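Local coordinates for agrobacterium tumefaciens DPS (PDB 1O9R), which oxidises and stores iron inside a hollow twelve-subunit shell, protecting DNA from hydroxyl radicals without binding it, at residues A[29-34]-A[91-96]; A[41-46]-A[104-109]; A[70-75]-A[134-139]. All blocks are in the same frame, centred on the assembly; numbering follows the deposited sequence.

Interaction 1: A[29-34]-A[91-96]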
# COMPACT_ATOMS: atom_id res chain seq x y z
N VAL A 29 25.60 -9.70 18.89
CA VAL A 29 24.27 -9.36 18.34
C VAL A 29 23.81 -10.51 17.46
O VAL A 29 22.61 -10.89 17.54
CB VAL A 29 24.42 -8.08 17.48
CG1 VAL A 29 23.17 -7.86 16.59
CG2 VAL A 29 24.64 -6.83 18.37
N ILE A 30 24.68 -11.12 16.65
CA ILE A 30 24.24 -12.30 15.89
C ILE A 30 23.83 -13.43 16.82
O ILE A 30 22.81 -14.13 16.61
CB ILE A 30 25.32 -12.77 14.91
CG1 ILE A 30 25.56 -11.70 13.82
CG2 ILE A 30 25.01 -14.12 14.27
CD1 ILE A 30 26.82 -11.87 12.98
N ASP A 31 24.65 -13.71 17.86
CA ASP A 31 24.26 -14.80 18.81
C ASP A 31 22.91 -14.47 19.40
O ASP A 31 22.03 -15.34 19.50
CB ASP A 31 25.42 -14.89 19.83
CG ASP A 31 25.25 -16.01 20.84
OD1 ASP A 31 24.24 -16.73 20.89
OD2 ASP A 31 26.16 -16.23 21.65
N LEU A 32 22.69 -13.21 19.83
CA LEU A 32 21.39 -12.86 20.40
C LEU A 32 20.26 -13.05 19.39
O LEU A 32 19.17 -13.44 19.82
CB LEU A 32 21.43 -11.39 20.91
CG LEU A 32 20.26 -11.04 21.84
CD1 LEU A 32 20.45 -11.83 23.16
CD2 LEU A 32 20.27 -9.56 22.16
N ALA A 33 20.54 -12.78 18.11
CA ALA A 33 19.48 -13.02 17.11
C ALA A 33 19.15 -14.51 17.08
O ALA A 33 17.96 -14.87 16.98
CB ALA A 33 19.97 -12.54 15.74
N LEU A 34 20.15 -15.41 17.14
CA LEU A 34 19.86 -16.85 17.13
C LEU A 34 19.15 -17.25 18.41
O LEU A 34 18.20 -18.07 18.34
CB LEU A 34 21.19 -17.65 17.04
CG LEU A 34 21.96 -17.39 15.74
CD1 LEU A 34 23.28 -18.20 15.76
CD2 LEU A 34 21.16 -17.75 14.49
N THR A 91 31.58 -14.29 20.59
CA THR A 91 30.41 -13.96 21.41
C THR A 91 30.72 -13.88 22.90
O THR A 91 31.57 -14.65 23.35
CB THR A 91 29.22 -14.93 21.16
OG1 THR A 91 28.13 -14.51 21.95
CG2 THR A 91 29.63 -16.38 21.54
N LYS A 92 30.03 -13.00 23.61
CA LYS A 92 30.16 -12.91 25.07
C LYS A 92 29.00 -13.59 25.76
O LYS A 92 28.97 -13.60 27.03
CB LYS A 92 30.24 -11.45 25.56
CG LYS A 92 31.49 -10.73 25.08
CD LYS A 92 32.74 -11.53 24.99
CE LYS A 92 33.39 -12.20 26.15
NZ LYS A 92 34.71 -12.83 25.78
N LEU A 93 28.06 -14.20 25.02
CA LEU A 93 26.91 -14.79 25.65
C LEU A 93 27.12 -16.26 26.01
O LEU A 93 27.76 -16.98 25.26
CB LEU A 93 25.68 -14.72 24.70
CG LEU A 93 25.44 -13.29 24.19
CD1 LEU A 93 24.15 -13.39 23.38
CD2 LEU A 93 25.28 -12.30 25.33
N LYS A 94 26.58 -16.62 27.16
CA LYS A 94 26.65 -18.04 27.52
C LYS A 94 25.65 -18.81 26.65
O LYS A 94 24.58 -18.28 26.30
CB LYS A 94 26.14 -18.19 28.95
CG LYS A 94 25.45 -17.17 29.74
CD LYS A 94 24.43 -16.19 29.19
CE LYS A 94 25.06 -14.87 28.82
NZ LYS A 94 24.54 -14.09 27.71
N ALA A 95 26.00 -20.05 26.34
CA ALA A 95 25.10 -20.91 25.57
C ALA A 95 23.70 -20.93 26.13
O ALA A 95 23.38 -21.04 27.33
CB ALA A 95 25.67 -22.35 25.61
N TYR A 96 22.74 -20.80 25.17
CA TYR A 96 21.34 -20.77 25.57
C TYR A 96 20.86 -22.18 25.87
O TYR A 96 21.11 -23.13 25.11
CB TYR A 96 20.50 -20.16 24.38
CG TYR A 96 19.12 -19.75 24.82
CD1 TYR A 96 18.89 -18.50 25.44
CD2 TYR A 96 18.04 -20.61 24.66
CE1 TYR A 96 17.65 -18.11 25.87
CE2 TYR A 96 16.78 -20.21 25.12
CZ TYR A 96 16.57 -18.98 25.70
OH TYR A 96 15.35 -18.56 26.15
O HOH W 1 26.38 -18.46 23.21
O HOH W 2 23.61 -17.35 23.66

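Interaction 2: A[41-46]-A[104-109]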
# COMPACT_ATOMS: atom_id res chain seq x y z
N TRP A 41 10.68 -20.42 19.22
CA TRP A 41 10.07 -21.68 18.76
C TRP A 41 9.61 -22.57 19.90
O TRP A 41 8.65 -23.34 19.76
CB TRP A 41 11.11 -22.50 17.96
CG TRP A 41 11.52 -21.88 16.68
CD1 TRP A 41 10.70 -21.32 15.75
CD2 TRP A 41 12.84 -21.71 16.16
NE1 TRP A 41 11.43 -20.82 14.69
CE2 TRP A 41 12.76 -21.04 14.93
CE3 TRP A 41 14.09 -22.10 16.67
CZ2 TRP A 41 13.91 -20.77 14.16
CZ3 TRP A 41 15.22 -21.80 15.89
CH2 TRP A 41 15.08 -21.12 14.66
N ASN A 42 10.33 -22.51 21.03
CA ASN A 42 10.18 -23.49 22.10
C ASN A 42 9.44 -23.03 23.32
O ASN A 42 9.37 -23.73 24.37
CB ASN A 42 11.59 -24.01 22.51
CG ASN A 42 12.25 -24.79 21.38
OD1 ASN A 42 11.70 -25.83 20.96
ND2 ASN A 42 13.37 -24.33 20.82
N LEU A 43 8.79 -21.88 23.28
CA LEU A 43 7.99 -21.34 24.36
C LEU A 43 6.76 -22.18 24.58
O LEU A 43 6.08 -22.55 23.62
CB LEU A 43 7.33 -19.96 23.95
CG LEU A 43 8.32 -18.87 23.60
CD1 LEU A 43 7.55 -17.59 23.18
CD2 LEU A 43 9.27 -18.50 24.73
N LYS A 44 6.45 -22.44 25.87
CA LYS A 44 5.20 -23.16 26.16
C LYS A 44 4.55 -22.51 27.36
O LYS A 44 5.28 -22.29 28.34
CB LYS A 44 5.50 -24.59 26.62
CG LYS A 44 6.44 -25.49 25.86
CD LYS A 44 5.74 -25.85 24.53
CE LYS A 44 6.70 -26.78 23.73
NZ LYS A 44 6.07 -26.92 22.35
N GLY A 45 3.27 -22.24 27.34
CA GLY A 45 2.56 -21.71 28.53
C GLY A 45 1.52 -20.72 28.09
O GLY A 45 1.38 -20.34 26.92
N PRO A 46 0.77 -20.13 29.02
CA PRO A 46 -0.38 -19.28 28.77
C PRO A 46 -0.14 -17.98 28.01
O PRO A 46 -1.07 -17.49 27.36
CB PRO A 46 -0.96 -19.06 30.16
CG PRO A 46 -0.52 -20.22 30.96
CD PRO A 46 0.85 -20.61 30.46
N HIS A 104 8.32 -18.32 31.58
CA HIS A 104 9.14 -17.55 32.55
C HIS A 104 10.61 -17.95 32.43
O HIS A 104 11.44 -17.07 32.65
CB HIS A 104 8.62 -17.89 33.97
CG HIS A 104 8.99 -16.87 35.01
ND1 HIS A 104 8.17 -16.72 36.11
CD2 HIS A 104 10.00 -16.02 35.11
CE1 HIS A 104 8.71 -15.74 36.87
NE2 HIS A 104 9.82 -15.30 36.29
N ASP A 105 10.95 -19.22 32.20
CA ASP A 105 12.34 -19.64 32.10
C ASP A 105 13.03 -19.05 30.88
O ASP A 105 14.17 -18.57 30.95
CB ASP A 105 12.48 -21.18 32.13
CG ASP A 105 12.12 -21.84 33.45
OD1 ASP A 105 12.24 -21.11 34.42
OD2 ASP A 105 11.73 -23.02 33.37
N HIS A 106 12.26 -18.94 29.77
CA HIS A 106 12.85 -18.28 28.59
C HIS A 106 12.97 -16.81 28.84
O HIS A 106 13.99 -16.28 28.41
CB HIS A 106 11.88 -18.52 27.39
CG HIS A 106 12.08 -19.84 26.70
ND1 HIS A 106 13.18 -20.21 25.95
CD2 HIS A 106 11.26 -20.94 26.71
CE1 HIS A 106 13.06 -21.46 25.51
NE2 HIS A 106 11.90 -21.91 25.98
N LEU A 107 11.95 -16.16 29.45
CA LEU A 107 12.11 -14.74 29.74
C LEU A 107 13.34 -14.47 30.61
O LEU A 107 14.06 -13.53 30.30
CB LEU A 107 10.86 -14.20 30.46
CG LEU A 107 9.60 -14.13 29.57
CD1 LEU A 107 8.35 -13.85 30.40
CD2 LEU A 107 9.81 -13.02 28.53
N ASP A 108 13.59 -15.32 31.64
CA ASP A 108 14.80 -14.99 32.44
C ASP A 108 16.06 -15.18 31.64
O ASP A 108 16.99 -14.38 31.79
CB ASP A 108 14.80 -15.97 33.66
CG ASP A 108 13.81 -15.59 34.73
OD1 ASP A 108 13.46 -16.54 35.50
OD2 ASP A 108 13.40 -14.42 34.87
N ALA A 109 16.15 -16.19 30.78
CA ALA A 109 17.32 -16.46 29.96
C ALA A 109 17.55 -15.34 28.91
O ALA A 109 18.68 -14.90 28.67
CB ALA A 109 17.24 -17.86 29.32

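Interaction 3: A[70-75]-A[134-139]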
# COMPACT_ATOMS: atom_id res chain seq x y z
N ALA A 70 27.95 -4.38 10.83
CA ALA A 70 28.86 -5.01 9.90
C ALA A 70 29.23 -4.09 8.76
O ALA A 70 30.38 -4.09 8.30
CB ALA A 70 28.17 -6.29 9.37
N GLU A 71 28.21 -3.41 8.20
CA GLU A 71 28.52 -2.50 7.08
C GLU A 71 29.49 -1.40 7.54
O GLU A 71 30.31 -1.01 6.68
CB GLU A 71 27.23 -1.84 6.56
CG GLU A 71 26.20 -2.80 5.95
CD GLU A 71 24.94 -2.00 5.54
OE1 GLU A 71 24.71 -0.84 5.90
OE2 GLU A 71 24.06 -2.70 5.00
N ARG A 72 29.38 -0.95 8.77
CA ARG A 72 30.34 0.10 9.22
C ARG A 72 31.74 -0.45 9.27
O ARG A 72 32.62 0.36 8.93
CB ARG A 72 29.86 0.60 10.59
CG ARG A 72 30.64 1.83 11.08
CD ARG A 72 30.52 2.99 10.04
NE ARG A 72 31.20 4.15 10.67
CZ ARG A 72 31.51 5.22 9.93
NH1 ARG A 72 31.21 5.30 8.65
NH2 ARG A 72 32.10 6.28 10.53
N VAL A 73 31.94 -1.71 9.68
CA VAL A 73 33.31 -2.25 9.64
C VAL A 73 33.84 -2.09 8.25
O VAL A 73 35.04 -1.70 8.02
CB VAL A 73 33.23 -3.75 10.00
CG1 VAL A 73 34.59 -4.41 9.67
CG2 VAL A 73 32.83 -3.96 11.44
N VAL A 74 33.10 -2.49 7.22
CA VAL A 74 33.64 -2.47 5.86
C VAL A 74 33.83 -1.07 5.33
O VAL A 74 34.77 -0.81 4.57
CB VAL A 74 32.74 -3.33 4.93
CG1 VAL A 74 32.77 -4.79 5.50
CG2 VAL A 74 31.29 -3.06 4.80
N GLN A 75 32.94 -0.15 5.71
CA GLN A 75 33.11 1.24 5.34
C GLN A 75 34.47 1.76 5.81
O GLN A 75 35.02 2.62 5.13
CB GLN A 75 32.01 2.12 5.97
CG GLN A 75 30.65 1.90 5.27
CD GLN A 75 29.52 2.37 6.15
OE1 GLN A 75 29.61 3.34 6.88
NE2 GLN A 75 28.41 1.61 6.16
N PRO A 134 31.96 9.87 15.84
CA PRO A 134 30.56 10.05 16.20
C PRO A 134 29.64 9.36 15.20
O PRO A 134 28.50 9.05 15.63
CB PRO A 134 30.33 11.56 16.22
CG PRO A 134 31.56 12.18 15.75
CD PRO A 134 32.64 11.17 15.56
N THR A 135 30.01 9.11 13.96
CA THR A 135 29.15 8.39 13.02
C THR A 135 28.91 6.97 13.50
O THR A 135 27.79 6.45 13.60
CB THR A 135 29.70 8.46 11.62
OG1 THR A 135 29.69 9.88 11.30
CG2 THR A 135 28.88 7.68 10.61
N THR A 136 29.99 6.29 13.91
CA THR A 136 29.87 4.95 14.43
C THR A 136 29.17 5.02 15.78
O THR A 136 28.32 4.19 16.10
CB THR A 136 31.25 4.30 14.68
OG1 THR A 136 31.82 4.13 13.41
CG2 THR A 136 31.06 2.98 15.45
N ALA A 137 29.43 6.03 16.62
CA ALA A 137 28.73 6.11 17.90
C ALA A 137 27.21 6.24 17.65
O ALA A 137 26.46 5.68 18.45
CB ALA A 137 29.25 7.29 18.76
N ASP A 138 26.80 6.93 16.59
CA ASP A 138 25.36 7.05 16.33
C ASP A 138 24.76 5.71 15.94
O ASP A 138 23.61 5.44 16.34
CB ASP A 138 25.24 8.05 15.17
CG ASP A 138 23.76 8.37 14.89
OD1 ASP A 138 23.24 7.96 13.83
OD2 ASP A 138 23.15 9.01 15.75
N ILE A 139 25.50 4.88 15.23
CA ILE A 139 25.01 3.53 14.87
C ILE A 139 24.76 2.77 16.16
O ILE A 139 23.73 2.06 16.32
CB ILE A 139 26.03 2.82 13.97
CG1 ILE A 139 25.94 3.42 12.56
CG2 ILE A 139 25.78 1.29 13.93
CD1 ILE A 139 27.13 3.04 11.68

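Interaction 1: A[29-34]-A[91-96]
The carboxylate of Asp-31 has the methyl CD1 of Leu-93 above it, 3.8 Å from CG. On OD2 of Asp-31 the anti lone pair, the one turned away from OD1, accepts the hydroxyl OG1 of Thr-91 at 2.6 Å, a short bond. The same OD2 is joined through a water to Leu-93 O, and OD1 through a second water to Lys-94 O, so both oxygens of this buried acid have polar partners. With CG anti to the backbone N (chi1 -176°), the acid reaches away from its helix to meet the passing loop. Threonine suits position 91, just after helix 84-90, because its hydroxyl works twice: while donating to Asp-31, OG1 accepts Leu-93 N at 3.1 Å and 172°, an ST turn. With this turn Leu-93 comes to lie against helix 12-42. The short helix in the long crossover between the second and third bundle helices is a hallmark of the Dps family within the ferritin fold, and its exit is tied here to the first helix. Leu-93 then covers the apolar part of the contact, its CD1 meeting CD1 of Leu-32 at 4.0 Å as the two leucines cross at about a right angle. Further along, Lys-94 NZ forms a salt bridge with Glu-116 of helix 103-130, and Leu-84 of a second subunit also packs against Asp-31.

Interaction 2: A[41-46]-A[104-109]
Leu-43 and His-106 mark the nearest approach of the two backbones, their CA atoms 7.1 Å apart. Segment 104-109 is regular helix throughout, whereas from Leu-43 on (psi 137°) the chain is loop. His-106 points its CB toward that loop and carries the ring to it with CG anti to the carbonyl carbon (chi1 -84°). One methyl of Leu-43, CD2, rests obliquely against the imidazole, equally near CG and CD2 of His-106 at 3.7 Å. At the ring's far end, NE2 of His-106 is 3.5 Å from Asn-42 O, without the geometry of a hydrogen bond. The other nitrogen, ND1, is hydrogen-bonded to Tyr-96 OH, which would limit the ring's rotation; histidine suits the place by offering carbons to the methyl and a nitrogen to the hydroxyl. In this ferritin-like bundle the contact lies where helix 12-42 leads into helix 48-75, near the iron ligand His-40. Leucine fits because it also packs on Phe-48, Val-51 and Leu-55 of that second helix, beside His-52. Of the buried side chain of Asn-42, CB comes nearest to NE2 of His-106 (4.1 Å), while ND2 is hydrogen-bonded to Gln-38 O and to Ala-80 O of a second subunit.

Interaction 3: A[70-75]-A[134-139]
Two groups grip the hydroxyl oxygen OG1 of Thr-136: NE of Arg-72, which donates to it at 2.8 Å, and OD2 of Asp-133, just before the segment. The bond from Arg-72 is nearly straight (178°), with OG1 at the edge of the guanidinium and almost in its plane. Asp-133 reaches round with its other oxygen, OD1, to make a salt bridge with NH2 of Arg-72, so acid, hydroxyl and guanidinium brace one another. A second partner near the plane comes from the arginine's own helix, where NH1 of Arg-72 donates to OE1 of Gln-75 at 3.1 Å, in the carbonyl plane. NH1 also pairs with Asp-148 of a fourth subunit. Partners on all three nitrogens should fix the rotation of the flat group and probably favour its positive charge in a buried place.

Thr-135 supplies the cover: its methyl CG2 lies over one face, 3.4 Å above the guanidinium plane and offset toward the rim, while its OG1 is hydrogen-bonded to Ser-144 of the fourth subunit. The aliphatic part of the arginine is served differently. The bend at chi2 (58°) leads the chain past Ile-139 before NE meets Thr-136, and CG of Arg-72 packs against CD1 of Ile-139 at 3.8 Å, a branched apolar side chain matched to the methylene groups. Arginine fits this place because the segment axes come no nearer than 11.0 Å, a gap that a long side chain can span. Next to Arg-72, the iron ligand Glu-71 has a salt bridge to Lys-149 of the fourth subunit. With an angle of 167° between the segments, the arrangement is the antiparallel packing of the second and fourth long helices in the ferritin-like four-helix bundle, here joined to a subunit interface of the Dps shell.

How the interactions relate
From the N terminus, the chain passes 29-34 and 41-46 on and just beyond helix 12-42, then 70-75 at the end of helix 48-75, before any contact closes. Interaction 1 closes first, when 91-96 returns to the first helix after the short helix 84-90; interaction 2 follows at 104-109 on the third long helix, and interaction 3 at 134-139 on the last. None nests within another: all three loops cross. Interactions 1 and 2 share helix 12-42 and meet at Tyr-96 and His-106. Interaction 3 lies beyond the chain's centre from interaction 2, about 34 Å between centres, tying the second long helix to the fourth.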